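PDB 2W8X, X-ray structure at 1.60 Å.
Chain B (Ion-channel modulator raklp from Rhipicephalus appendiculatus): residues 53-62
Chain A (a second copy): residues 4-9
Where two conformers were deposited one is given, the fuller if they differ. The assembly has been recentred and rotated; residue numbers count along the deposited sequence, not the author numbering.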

# COMPACT_ATOMS: atom_id res chain seq x y z
N HIS B 53 -2.00 5.71 0.16
CA HIS B 53 -0.58 5.46 -0.10
C HIS B 53 0.24 5.79 1.13
O HIS B 53 -0.09 6.73 1.87
CB HIS B 53 -0.12 6.30 -1.31
CG HIS B 53 -0.92 6.06 -2.55
ND1 HIS B 53 -0.44 5.32 -3.61
CD2 HIS B 53 -2.16 6.47 -2.91
CE1 HIS B 53 -1.36 5.29 -4.57
NE2 HIS B 53 -2.43 5.97 -4.16
N SER B 54 1.31 5.02 1.36
CA SER B 54 2.10 5.15 2.58
C SER B 54 3.02 6.36 2.62
O SER B 54 3.53 6.73 3.70
CB SER B 54 2.91 3.89 2.80
OG SER B 54 3.74 3.64 1.69
N SER B 55 3.26 6.99 1.48
CA SER B 55 4.06 8.19 1.45
C SER B 55 3.70 9.02 0.23
O SER B 55 3.09 8.52 -0.71
CB SER B 55 5.54 7.84 1.38
OG SER B 55 5.94 7.41 0.11
N SER B 56 4.07 10.30 0.25
CA SER B 56 3.84 11.15 -0.92
C SER B 56 4.60 10.64 -2.13
O SER B 56 4.06 10.56 -3.21
CB SER B 56 4.18 12.60 -0.65
OG SER B 56 5.55 12.72 -0.33
N GLY B 57 5.85 10.23 -1.94
CA GLY B 57 6.63 9.72 -3.05
C GLY B 57 6.13 8.43 -3.65
O GLY B 57 6.20 8.24 -4.88
N ALA B 58 5.56 7.55 -2.82
CA ALA B 58 4.88 6.36 -3.29
C ALA B 58 3.69 6.70 -4.20
O ALA B 58 3.52 6.15 -5.28
CB ALA B 58 4.43 5.48 -2.13
N CYS B 59 2.91 7.67 -3.77
CA CYS B 59 1.73 8.11 -4.52
C CYS B 59 2.18 8.75 -5.84
O CYS B 59 1.57 8.49 -6.90
CB CYS B 59 0.91 9.06 -3.67
SG CYS B 59 -0.59 9.64 -4.43
N VAL B 60 3.23 9.59 -5.80
CA VAL B 60 3.70 10.27 -7.02
C VAL B 60 4.14 9.24 -8.07
O VAL B 60 3.74 9.28 -9.24
CB VAL B 60 4.84 11.24 -6.69
CG1 VAL B 60 5.54 11.69 -7.98
CG2 VAL B 60 4.33 12.39 -5.85
N MET B 61 4.92 8.26 -7.62
CA MET B 61 5.40 7.22 -8.53
C MET B 61 4.26 6.38 -9.10
O MET B 61 4.25 6.08 -10.32
CB MET B 61 6.42 6.36 -7.81
CG MET B 61 6.99 5.21 -8.60
SD MET B 61 7.71 5.60 -10.20
CE MET B 61 8.84 6.87 -9.80
N ALA B 62 3.30 6.02 -8.25
CA ALA B 62 2.19 5.17 -8.66
C ALA B 62 1.24 5.87 -9.62
O ALA B 62 0.69 5.20 -10.52
CB ALA B 62 1.40 4.68 -7.47
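Chain A 4-9: NKREGP

Chain A residues 4-9 form no regular helix or strand, yet the segment is tightly turned: E7(A) N donates to N4(A) O at 3.0 Å, and R6(A) N to the side-chain N4(A) OD1 at 2.9 Å. It packs on the first turns of the chain B helix that begins at S56(B), behind the N-cap S55(B), whose OG accepts from A58(B) N at 3.0 Å.

N4(A) makes no contact with this stretch of chain B; its side chain comes no nearer than 7.5 Å. K5(A) marks the register, its CA lying 5.0 Å from A58(B) CA, with the two CB atoms 3.8 Å apart. From there its side chain runs to the loop before the helix, where NZ donates to S54(B) OG at 2.9 Å; water 2 accepts from both K5(A) NZ and S54(B) N, 3.0 Å from each. The K5(A) carbonyl O lies 3.4 Å from M61(B) CB and takes a 2.8 Å bond from water 1, which also donates to A58(B) O at 2.9 Å.

R6(A) directs its CA-to-CB bond away, but its backbone remains close: O is 3.3 Å from M61(B) CE, and water 3 donates to R6(A) O (3.1 Å) and G57(B) O (2.9 Å). From K5(A) to G8(A) the chain advances in broadly the same sense as the helix, from A58(B) to M61(B), whose CE lies 4.0 Å from E7(A) C and whose CG lies 3.6 Å from G8(A) N. By P9(A) close contact has ended.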

# COMPACT_ATOMS: atom_id res chain seq x y z
N ASN A 4 11.43 -0.57 -3.81
CA ASN A 4 11.44 0.85 -3.47
C ASN A 4 10.26 1.54 -4.16
O ASN A 4 10.31 1.78 -5.37
CB ASN A 4 12.78 1.47 -3.92
CG ASN A 4 12.94 2.88 -3.50
OD1 ASN A 4 11.95 3.56 -3.18
ND2 ASN A 4 14.19 3.36 -3.49
N LYS A 5 9.24 1.84 -3.37
CA LYS A 5 8.02 2.52 -3.83
C LYS A 5 8.23 3.86 -4.46
O LYS A 5 7.38 4.31 -5.23
CB LYS A 5 7.03 2.71 -2.64
CG LYS A 5 6.43 1.48 -2.30
CD LYS A 5 4.99 1.57 -1.80
CE LYS A 5 5.01 1.67 -0.38
NZ LYS A 5 3.78 1.11 0.35
N ARG A 6 9.32 4.53 -4.09
CA ARG A 6 9.65 5.84 -4.67
C ARG A 6 10.23 5.74 -6.02
O ARG A 6 10.18 6.72 -6.77
CB ARG A 6 10.68 6.57 -3.83
CG ARG A 6 10.12 7.25 -2.68
CD ARG A 6 11.15 8.16 -2.05
NE ARG A 6 11.19 9.46 -2.71
CZ ARG A 6 12.04 10.44 -2.39
NH1 ARG A 6 12.95 10.28 -1.43
NH2 ARG A 6 11.98 11.59 -3.06
N GLU A 7 10.84 4.60 -6.34
CA GLU A 7 11.59 4.46 -7.58
C GLU A 7 10.89 3.63 -8.67
O GLU A 7 11.27 3.68 -9.85
CB GLU A 7 13.03 4.00 -7.27
CG GLU A 7 13.84 5.05 -6.46
CD GLU A 7 15.41 4.79 -6.37
OE1 GLU A 7 15.93 3.98 -7.15
OE2 GLU A 7 16.08 5.44 -5.53
N GLY A 8 9.82 2.93 -8.31
CA GLY A 8 9.06 2.14 -9.25
C GLY A 8 7.84 1.49 -8.64
O GLY A 8 7.59 1.66 -7.47
N PRO A 9 7.05 0.79 -9.46
CA PRO A 9 5.85 0.17 -8.95
C PRO A 9 6.11 -1.04 -8.11
O PRO A 9 7.20 -1.61 -8.13
CB PRO A 9 5.11 -0.25 -10.21
CG PRO A 9 6.13 -0.42 -11.20
CD PRO A 9 7.18 0.59 -10.91
O HOH W 1 4.80 3.64 -5.99
O HOH W 2 1.51 2.80 -0.59
O HOH W 3 8.40 9.25 -6.42